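Local coordinates for protein nuclease (Salmonella phage SETP3, PDB 4QBN) that is a small VRR-NUC domain protein that probably acts as a magnesium-dependent nuclease, hydrolysing ester bonds in nucleic acids, at residues Lys12-Ala17 with Lys83-Leu88; Glu49-Glu54 with Pro60-Glu65. One frame throughout, in Å; residues are numbered along the deposited sequence.

Contact 1 (Lys12-Ala17 with Lys83-Leu88). With SO4 (sulfate ion), chain D.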
ATOM      1  N   LYS A  12       4.340   4.364 -14.592  1.00 27.64           N
ATOM      2  CA  LYS A  12       4.955   5.180 -13.549  1.00 27.66           C
ATOM      3  C   LYS A  12       5.007   6.621 -13.987  1.00 30.10           C
ATOM      4  O   LYS A  12       4.669   7.519 -13.226  1.00 31.13           O
ATOM      5  CB  LYS A  12       6.377   4.660 -13.231  1.00 33.49           C
ATOM      6  CG  LYS A  12       7.165   5.556 -12.283  1.00 34.66           C
ATOM      7  CD  LYS A  12       8.447   4.813 -11.828  1.00 45.71           C
ATOM      8  CE  LYS A  12       9.216   5.576 -10.790  1.00 57.10           C
ATOM      9  NZ  LYS A  12       9.760   6.796 -11.404  1.00 67.11           N
ATOM     10  N   GLU A  13       5.436   6.863 -15.227  1.00 31.13           N
ATOM     11  CA  GLU A  13       5.515   8.239 -15.749  1.00 30.54           C
ATOM     12  C   GLU A  13       4.185   8.985 -15.854  1.00 29.61           C
ATOM     13  O   GLU A  13       4.083  10.179 -15.525  1.00 32.61           O
ATOM     14  CB  GLU A  13       6.218   8.215 -17.118  1.00 35.41           C
ATOM     15  CG  GLU A  13       7.708   7.804 -16.998  1.00 49.52           C
ATOM     16  CD  GLU A  13       8.406   7.599 -18.338  1.00 66.37           C
ATOM     17  OE1 GLU A  13       7.717   7.266 -19.351  1.00 70.85           O
ATOM     18  OE2 GLU A  13       9.659   7.737 -18.365  1.00 64.21           O
ATOM     19  N   ARG A  14       3.156   8.286 -16.315  1.00 29.92           N
ATOM     20  CA  ARG A  14       1.807   8.868 -16.379  1.00 29.44           C
ATOM     21  C   ARG A  14       1.283   9.228 -14.997  1.00 29.71           C
ATOM     22  O   ARG A  14       0.689  10.289 -14.824  1.00 32.40           O
ATOM     23  CB  ARG A  14       0.838   7.894 -17.038  1.00 27.55           C
ATOM     24  CG  ARG A  14       1.156   7.645 -18.529  1.00 31.80           C
ATOM     25  CD  ARG A  14       0.446   8.599 -19.544  1.00 46.54           C
ATOM     26  NE  ARG A  14      -0.680   9.435 -19.048  1.00 51.24           N
ATOM     27  CZ  ARG A  14      -1.963   9.362 -19.446  1.00 47.74           C
ATOM     28  NH1 ARG A  14      -2.358   8.466 -20.343  1.00 47.76           N
ATOM     29  NH2 ARG A  14      -2.869  10.200 -18.941  1.00 47.81           N
ATOM     30  N   PHE A  15       1.476   8.357 -14.009  1.00 25.73           N
ATOM     31  CA  PHE A  15       1.006   8.654 -12.663  1.00 24.16           C
ATOM     32  C   PHE A  15       1.793   9.772 -12.024  1.00 27.04           C
ATOM     33  O   PHE A  15       1.243  10.594 -11.299  1.00 30.05           O
ATOM     34  CB  PHE A  15       1.127   7.413 -11.775  1.00 25.67           C
ATOM     35  CG  PHE A  15       0.266   6.262 -12.239  1.00 27.54           C
ATOM     36  CD1 PHE A  15      -0.965   6.504 -12.809  1.00 36.68           C
ATOM     37  CD2 PHE A  15       0.701   4.927 -12.077  1.00 30.18           C
ATOM     38  CE1 PHE A  15      -1.791   5.425 -13.210  1.00 40.80           C
ATOM     39  CE2 PHE A  15      -0.107   3.856 -12.495  1.00 30.23           C
ATOM     40  CZ  PHE A  15      -1.348   4.124 -13.067  1.00 35.23           C
ATOM     41  N   GLU A  16       3.098   9.790 -12.240  1.00 27.25           N
ATOM     42  CA  GLU A  16       3.885  10.883 -11.675  1.00 26.21           C
ATOM     43  C   GLU A  16       3.514  12.235 -12.299  1.00 39.36           C
ATOM     44  O   GLU A  16       3.566  13.263 -11.613  1.00 35.20           O
ATOM     45  CB  GLU A  16       5.378  10.595 -11.814  1.00 29.35           C
ATOM     46  CG  GLU A  16       5.858   9.509 -10.843  1.00 37.10           C
ATOM     47  CD  GLU A  16       7.316   9.122 -11.086  1.00 54.52           C
ATOM     48  OE1 GLU A  16       7.842   9.517 -12.148  1.00 67.41           O
ATOM     49  OE2 GLU A  16       7.948   8.456 -10.216  1.00 51.07           O
ATOM     50  N   ALA A  17       3.079  12.227 -13.567  1.00 37.02           N
ATOM     51  CA  ALA A  17       2.594  13.451 -14.243  1.00 36.43           C
ATOM     52  C   ALA A  17       1.295  14.014 -13.671  1.00 36.46           C
ATOM     53  O   ALA A  17       0.983  15.180 -13.873  1.00 39.24           O
ATOM     54  CB  ALA A  17       2.428  13.210 -15.755  1.00 38.39           C
ATOM     55  N   LYS A  83      -2.097   1.071 -23.961  1.00 35.38           N
ATOM     56  CA  LYS A  83      -3.480   1.492 -24.141  1.00 38.69           C
ATOM     57  C   LYS A  83      -4.276   1.265 -22.852  1.00 35.42           C
ATOM     58  O   LYS A  83      -5.128   2.101 -22.465  1.00 36.58           O
ATOM     59  CB  LYS A  83      -4.089   0.735 -25.331  1.00 44.01           C
ATOM     60  CG  LYS A  83      -5.426   1.260 -25.801  1.00 50.64           C
ATOM     61  CD  LYS A  83      -5.644   0.828 -27.237  1.00 67.91           C
ATOM     62  CE  LYS A  83      -6.935   1.427 -27.827  1.00 81.17           C
ATOM     63  NZ  LYS A  83      -8.198   0.772 -27.309  1.00 85.44           N
ATOM     64  N   GLN A  84      -4.016   0.159 -22.164  1.00 32.00           N
ATOM     65  CA  GLN A  84      -4.737  -0.103 -20.932  1.00 29.71           C
ATOM     66  C   GLN A  84      -4.387   0.891 -19.860  1.00 32.07           C
ATOM     67  O   GLN A  84      -5.210   1.193 -19.013  1.00 28.29           O
ATOM     68  CB  GLN A  84      -4.528  -1.540 -20.426  1.00 31.60           C
ATOM     69  CG  GLN A  84      -5.348  -2.525 -21.308  1.00 33.70           C
ATOM     70  CD  GLN A  84      -5.233  -3.964 -20.870  1.00 43.32           C
ATOM     71  OE1 GLN A  84      -4.295  -4.337 -20.195  1.00 39.71           O
ATOM     72  NE2 GLN A  84      -6.171  -4.800 -21.312  1.00 42.56           N
ATOM     73  N   VAL A  85      -3.138   1.366 -19.835  1.00 29.59           N
ATOM     74  CA  VAL A  85      -2.784   2.392 -18.860  1.00 25.12           C
ATOM     75  C   VAL A  85      -3.589   3.662 -19.142  1.00 28.95           C
ATOM     76  O   VAL A  85      -4.162   4.318 -18.239  1.00 25.34           O
ATOM     77  CB  VAL A  85      -1.259   2.712 -18.926  1.00 28.70           C
ATOM     78  CG1 VAL A  85      -0.895   3.950 -18.088  1.00 28.32           C
ATOM     79  CG2 VAL A  85      -0.454   1.502 -18.438  1.00 28.21           C
ATOM     80  N   ASP A  86      -3.615   4.032 -20.404  1.00 29.38           N
ATOM     81  CA  ASP A  86      -4.362   5.233 -20.828  1.00 33.08           C
ATOM     82  C   ASP A  86      -5.869   5.130 -20.499  1.00 34.65           C
ATOM     83  O   ASP A  86      -6.454   6.102 -19.983  1.00 31.41           O
ATOM     84  CB  ASP A  86      -4.175   5.472 -22.323  1.00 42.36           C
ATOM     85  CG  ASP A  86      -2.727   5.835 -22.693  1.00 52.87           C
ATOM     86  OD1 ASP A  86      -1.997   6.446 -21.858  1.00 51.03           O
ATOM     87  OD2 ASP A  86      -2.322   5.506 -23.832  1.00 56.12           O
ATOM     88  N   LYS A  87      -6.472   3.958 -20.737  1.00 32.85           N
ATOM     89  CA  LYS A  87      -7.913   3.757 -20.435  1.00 34.33           C
ATOM     90  C   LYS A  87      -8.188   3.761 -18.976  1.00 29.36           C
ATOM     91  O   LYS A  87      -9.237   4.201 -18.549  1.00 30.36           O
ATOM     92  CB  LYS A  87      -8.452   2.465 -21.000  1.00 40.23           C
ATOM     93  CG  LYS A  87      -8.619   2.509 -22.436  1.00 56.87           C
ATOM     94  CD  LYS A  87      -9.123   1.160 -22.884  1.00 72.18           C
ATOM     95  CE  LYS A  87      -9.255   1.130 -24.372  1.00 82.95           C
ATOM     96  NZ  LYS A  87      -9.808  -0.167 -24.855  1.00 89.57           N
ATOM     97  N   LEU A  88      -7.272   3.202 -18.191  1.00 24.89           N
ATOM     98  CA  LEU A  88      -7.453   3.220 -16.736  1.00 25.53           C
ATOM     99  C   LEU A  88      -7.527   4.671 -16.230  1.00 26.83           C
ATOM    100  O   LEU A  88      -8.402   5.058 -15.426  1.00 27.53           O
ATOM    101  CB  LEU A  88      -6.306   2.448 -16.062  1.00 25.80           C
ATOM    102  CG  LEU A  88      -6.189   2.613 -14.558  1.00 28.30           C
ATOM    103  CD1 LEU A  88      -7.460   2.026 -13.894  1.00 31.87           C
ATOM    104  CD2 LEU A  88      -4.860   1.915 -14.084  1.00 24.28           C
TER
HETATM  105  S   SO4 D 102      -0.007  -1.179 -26.836  1.00 62.40           S
HETATM  106  O1  SO4 D 102      -0.478  -2.407 -27.490  1.00 69.88           O
HETATM  107  O2  SO4 D 102       1.042  -1.555 -25.826  1.00 53.00           O
HETATM  108  O3  SO4 D 102       0.505  -0.198 -27.794  1.00 70.91           O
HETATM  109  O4  SO4 D 102      -1.163  -0.500 -26.262  1.00 51.89           O
HETATM  110  O   HOH W   1      -5.503   8.540 -20.414  1.00 42.25           O
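Phe15 and Leu88 meet between helices 3-17 and 82-92, on the side facing the sheet, where ring atom CZ of Phe15 lies 4.3 Å from CD2 of Leu88. The methyl sits near the plane of the ring, so this is an edge contact. Beside it, Val85 turns toward the other helix and its CG1 comes to 4.2 Å from CG of Arg14. All three apolar residues are buried: Phe15 also packs on Val22 of strand 21-27, Leu88 on Phe77 and Val79 of strand 75-79, so both helices lie against the sheet. Their local axes run nearly parallel, 23° apart, with a closest approach of 10.9 Å.

The other side is polar and partly exposed. Arg14 has a nearly eclipsed chi3 (-14°), which carries NH1 to 2.6 Å from OD1 of Asp86. OD1 meets the edge of the guanidinium, but the N-H...O angle of 128° makes the hydrogen-bond part of this salt bridge weak. A water accepts from Arg14 NH1 at 3.1 Å and donates to Asp86 O at 2.7 Å. Since Tyr10 OH also bonds OD1, the carboxylate draws on helix 3-17 twice, consistent with a negative charge stabilised where the helices meet.

Contact 2 (Glu49-Glu54 with Pro60-Glu65). With SO4 (sulfate ion), chain C.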
ATOM      1  N   GLU A  49      -1.283  -3.869 -10.965  1.00 23.37           N
ATOM      2  CA  GLU A  49      -0.491  -5.019 -11.314  1.00 23.21           C
ATOM      3  C   GLU A  49      -0.151  -4.864 -12.790  1.00 31.12           C
ATOM      4  O   GLU A  49      -1.025  -4.519 -13.545  1.00 28.80           O
ATOM      5  CB  GLU A  49      -1.327  -6.288 -11.103  1.00 24.40           C
ATOM      6  CG  GLU A  49      -0.567  -7.543 -11.524  1.00 33.17           C
ATOM      7  CD  GLU A  49       0.465  -8.049 -10.459  1.00 70.10           C
ATOM      8  OE1 GLU A  49       0.583  -7.429  -9.373  1.00 61.34           O
ATOM      9  OE2 GLU A  49       1.195  -9.041 -10.736  1.00 67.97           O
ATOM     10  N   VAL A  50       1.093  -5.074 -13.200  1.00 28.53           N
ATOM     11  CA  VAL A  50       1.436  -4.861 -14.593  1.00 26.64           C
ATOM     12  C   VAL A  50       1.842  -6.158 -15.262  1.00 35.26           C
ATOM     13  O   VAL A  50       2.666  -6.903 -14.707  1.00 37.43           O
ATOM     14  CB  VAL A  50       2.587  -3.842 -14.714  1.00 33.49           C
ATOM     15  CG1 VAL A  50       2.932  -3.657 -16.187  1.00 39.30           C
ATOM     16  CG2 VAL A  50       2.198  -2.546 -14.047  1.00 33.45           C
ATOM     17  N   LYS A  51       1.268  -6.450 -16.435  1.00 28.89           N
ATOM     18  CA  LYS A  51       1.588  -7.673 -17.166  1.00 31.55           C
ATOM     19  C   LYS A  51       2.186  -7.365 -18.533  1.00 36.11           C
ATOM     20  O   LYS A  51       2.150  -6.232 -19.010  1.00 41.49           O
ATOM     21  CB  LYS A  51       0.326  -8.515 -17.369  1.00 38.51           C
ATOM     22  CG  LYS A  51      -0.389  -8.900 -16.044  1.00 42.65           C
ATOM     23  CD  LYS A  51       0.577  -9.536 -15.015  1.00 44.68           C
ATOM     24  CE  LYS A  51       0.797 -10.955 -15.434  1.00 60.23           C
ATOM     25  NZ  LYS A  51       1.552 -11.884 -14.513  1.00 73.86           N
ATOM     26  N   LYS A  52       2.713  -8.392 -19.182  1.00 38.56           N
ATOM     27  CA  LYS A  52       3.465  -8.200 -20.418  1.00 39.43           C
ATOM     28  C   LYS A  52       2.598  -7.923 -21.648  1.00 54.48           C
ATOM     29  O   LYS A  52       3.086  -7.398 -22.668  1.00 53.54           O
ATOM     30  CB  LYS A  52       4.360  -9.422 -20.674  1.00 42.39           C
ATOM     31  CG  LYS A  52       3.585 -10.651 -21.037  1.00 48.86           C
ATOM     32  CD  LYS A  52       4.468 -11.892 -21.034  1.00 56.60           C
ATOM     33  CE  LYS A  52       3.610 -13.136 -21.228  1.00 67.65           C
ATOM     34  NZ  LYS A  52       3.018 -13.212 -22.601  1.00 78.38           N
ATOM     35  N   ASP A  53       1.347  -8.364 -21.588  1.00 45.84           N
ATOM     36  CA  ASP A  53       0.388  -8.150 -22.689  1.00 51.53           C
ATOM     37  C   ASP A  53      -1.043  -8.264 -22.192  1.00 48.10           C
ATOM     38  O   ASP A  53      -1.266  -8.593 -21.008  1.00 44.87           O
ATOM     39  CB  ASP A  53       0.645  -9.072 -23.903  1.00 62.84           C
ATOM     40  CG  ASP A  53       0.324 -10.558 -23.642  1.00 77.53           C
ATOM     41  OD1 ASP A  53      -0.519 -10.890 -22.780  1.00 79.20           O
ATOM     42  OD2 ASP A  53       0.918 -11.416 -24.342  1.00 89.30           O
ATOM     43  N   GLU A  54      -2.002  -7.963 -23.071  1.00 51.09           N
ATOM     44  CA  GLU A  54      -3.402  -7.856 -22.639  1.00 55.49           C
ATOM     45  C   GLU A  54      -4.079  -9.206 -22.419  1.00 60.79           C
ATOM     46  O   GLU A  54      -5.154  -9.251 -21.825  1.00 65.13           O
ATOM     47  CB  GLU A  54      -4.229  -7.038 -23.633  1.00 54.57           C
ATOM     48  CG  GLU A  54      -3.815  -5.580 -23.787  1.00 52.43           C
ATOM     49  CD  GLU A  54      -4.721  -4.827 -24.775  1.00 62.02           C
ATOM     50  OE1 GLU A  54      -5.484  -5.515 -25.498  1.00 69.08           O
ATOM     51  OE2 GLU A  54      -4.637  -3.572 -24.872  1.00 56.20           O
ATOM     52  N   PRO A  60      -2.805 -17.378 -10.004  1.00 38.64           N
ATOM     53  CA  PRO A  60      -3.837 -17.630  -8.981  1.00 36.78           C
ATOM     54  C   PRO A  60      -3.614 -16.956  -7.620  1.00 36.43           C
ATOM     55  O   PRO A  60      -4.583 -16.437  -7.071  1.00 33.95           O
ATOM     56  CB  PRO A  60      -3.782 -19.146  -8.809  1.00 40.88           C
ATOM     57  CG  PRO A  60      -3.398 -19.626 -10.165  1.00 45.78           C
ATOM     58  CD  PRO A  60      -2.377 -18.628 -10.661  1.00 40.21           C
ATOM     59  N   HIS A  61      -2.405 -16.950  -7.063  1.00 36.64           N
ATOM     60  CA  HIS A  61      -2.271 -16.310  -5.749  1.00 35.68           C
ATOM     61  C   HIS A  61      -2.455 -14.830  -5.860  1.00 34.32           C
ATOM     62  O   HIS A  61      -2.912 -14.135  -4.896  1.00 31.51           O
ATOM     63  CB  HIS A  61      -0.917 -16.630  -5.109  1.00 38.54           C
ATOM     64  CG  HIS A  61       0.242 -16.029  -5.824  1.00 38.40           C
ATOM     65  ND1 HIS A  61       0.662 -16.477  -7.060  1.00 39.69           N
ATOM     66  CD2 HIS A  61       1.092 -15.022  -5.473  1.00 37.68           C
ATOM     67  CE1 HIS A  61       1.745 -15.805  -7.428  1.00 40.57           C
ATOM     68  NE2 HIS A  61       2.022 -14.915  -6.485  1.00 43.36           N
ATOM     69  N   GLN A  62      -2.099 -14.310  -7.024  1.00 30.76           N
ATOM     70  CA  GLN A  62      -2.292 -12.869  -7.229  1.00 27.62           C
ATOM     71  C   GLN A  62      -3.784 -12.574  -7.307  1.00 26.09           C
ATOM     72  O   GLN A  62      -4.284 -11.580  -6.736  1.00 26.81           O
ATOM     73  CB  GLN A  62      -1.562 -12.410  -8.490  1.00 32.49           C
ATOM     74  CG  GLN A  62      -0.070 -12.411  -8.329  1.00 37.80           C
ATOM     75  CD  GLN A  62       0.693 -12.330  -9.628  1.00 44.11           C
ATOM     76  OE1 GLN A  62       0.158 -12.566 -10.721  1.00 44.01           O
ATOM     77  NE2 GLN A  62       1.967 -11.952  -9.522  1.00 54.52           N
ATOM     78  N   LEU A  63      -4.508 -13.379  -8.079  1.00 31.30           N
ATOM     79  CA  LEU A  63      -5.941 -13.112  -8.215  1.00 28.23           C
ATOM     80  C   LEU A  63      -6.665 -13.151  -6.856  1.00 30.63           C
ATOM     81  O   LEU A  63      -7.587 -12.367  -6.638  1.00 26.68           O
ATOM     82  CB  LEU A  63      -6.615 -14.107  -9.192  1.00 34.09           C
ATOM     83  CG  LEU A  63      -6.258 -13.861 -10.673  1.00 35.80           C
ATOM     84  CD1 LEU A  63      -6.821 -14.936 -11.615  1.00 40.00           C
ATOM     85  CD2 LEU A  63      -6.712 -12.445 -11.125  1.00 40.33           C
ATOM     86  N   ARG A  64      -6.313 -14.115  -5.993  1.00 29.93           N
ATOM     87  CA  ARG A  64      -7.007 -14.211  -4.701  1.00 28.96           C
ATOM     88  C   ARG A  64      -6.647 -13.017  -3.887  1.00 26.48           C
ATOM     89  O   ARG A  64      -7.528 -12.454  -3.222  1.00 29.07           O
ATOM     90  CB  ARG A  64      -6.720 -15.541  -3.922  1.00 37.82           C
ATOM     91  CG  ARG A  64      -5.269 -15.903  -3.660  1.00 58.24           C
ATOM     92  CD  ARG A  64      -5.107 -17.226  -2.778  1.00 89.99           C
ATOM     93  NE  ARG A  64      -3.701 -17.622  -2.551  1.00 85.27           N
ATOM     94  CZ  ARG A  64      -3.156 -17.924  -1.374  1.00 75.68           C
ATOM     95  NH1 ARG A  64      -3.861 -17.910  -0.263  1.00 70.37           N
ATOM     96  NH2 ARG A  64      -1.884 -18.241  -1.311  1.00 79.12           N
ATOM     97  N   GLU A  65      -5.378 -12.595  -3.950  1.00 25.49           N
ATOM     98  CA  GLU A  65      -4.983 -11.373  -3.199  1.00 23.35           C
ATOM     99  C   GLU A  65      -5.745 -10.122  -3.713  1.00 25.95           C
ATOM    100  O   GLU A  65      -6.288  -9.311  -2.928  1.00 23.45           O
ATOM    101  CB  GLU A  65      -3.465 -11.171  -3.312  1.00 26.20           C
ATOM    102  CG  GLU A  65      -2.948  -9.980  -2.457  1.00 27.52           C
ATOM    103  CD  GLU A  65      -2.856 -10.312  -0.943  1.00 35.71           C
ATOM    104  OE1 GLU A  65      -3.314 -11.416  -0.517  1.00 36.63           O
ATOM    105  OE2 GLU A  65      -2.251  -9.496  -0.169  1.00 32.81           O
TER
HETATM  106  S   SO4 C 101       4.754 -12.240  -6.838  1.00 54.89           S
HETATM  107  O1  SO4 C 101       5.187 -13.556  -7.334  1.00 62.23           O
HETATM  108  O2  SO4 C 101       5.225 -12.125  -5.451  1.00 48.01           O
HETATM  109  O3  SO4 C 101       5.297 -11.174  -7.679  1.00 54.43           O
HETATM  110  O4  SO4 C 101       3.304 -12.134  -6.896  1.00 57.67           O
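Oxygen O4 of a sulfate is gripped by two side chains of helix 60-71, Gln62 NE2 at 3.0 Å and His61 NE2 at 3.1 Å. This helix links the parallel strands 44-50 and 75-79 in a beta-alpha-beta unit, and the contact joins its first turns to the end of strand 44-50. Asp35, Glu49 and Lys51 match the PD-(D/E)XK nuclease signature, so the contact probably borders the metal-dependent active site. The Gln62 bond is the straighter, 158° at the hydrogen against 143° for His61, whose ring meets the anion at its edge. Gly32 N also bonds the ion, which probably came from the crystallisation liquor.

From the strand, Glu49 reaches Gln62 with OE2, 3.2 Å from NE2, but the angle is too poor for a hydrogen bond. Carboxylate and amide planes are 65° apart. The bend at chi2 swings the Glu49 carboxylate toward Gln62 NE2, and its other oxygen, OE1, accepts from Asp35 N. Gln62 OE1 in turn accepts from Asp59 N just before the helix, which fixes the amide's rotation and leaves NE2 directed to the sulfate. Lys51 approaches the same amide, its NZ stopping 4.1 Å from Gln62 OE1.

How the contacts relate
Contact 2 is nested along the chain within the loop that contact 1 closes: helix 3-17 comes first, then strand 44-50 and helix 60-71, and finally helix 82-92. The centres of the two contacts lie about 17 Å apart, on opposite sides of the chain's centre. The mixed four-stranded sheet connects them, since strand 75-79 pairs with strand 44-50 of contact 2 and also backs helix 82-92. A direct touch also exists, Gln84 NE2 to Glu54 CG at 3.5 Å, where the loop after strand 44-50 meets helix 82-92. Contact 1 thus pairs the first and last helices, while contact 2 lies at the probable nuclease site, the two linked through strand 75-79.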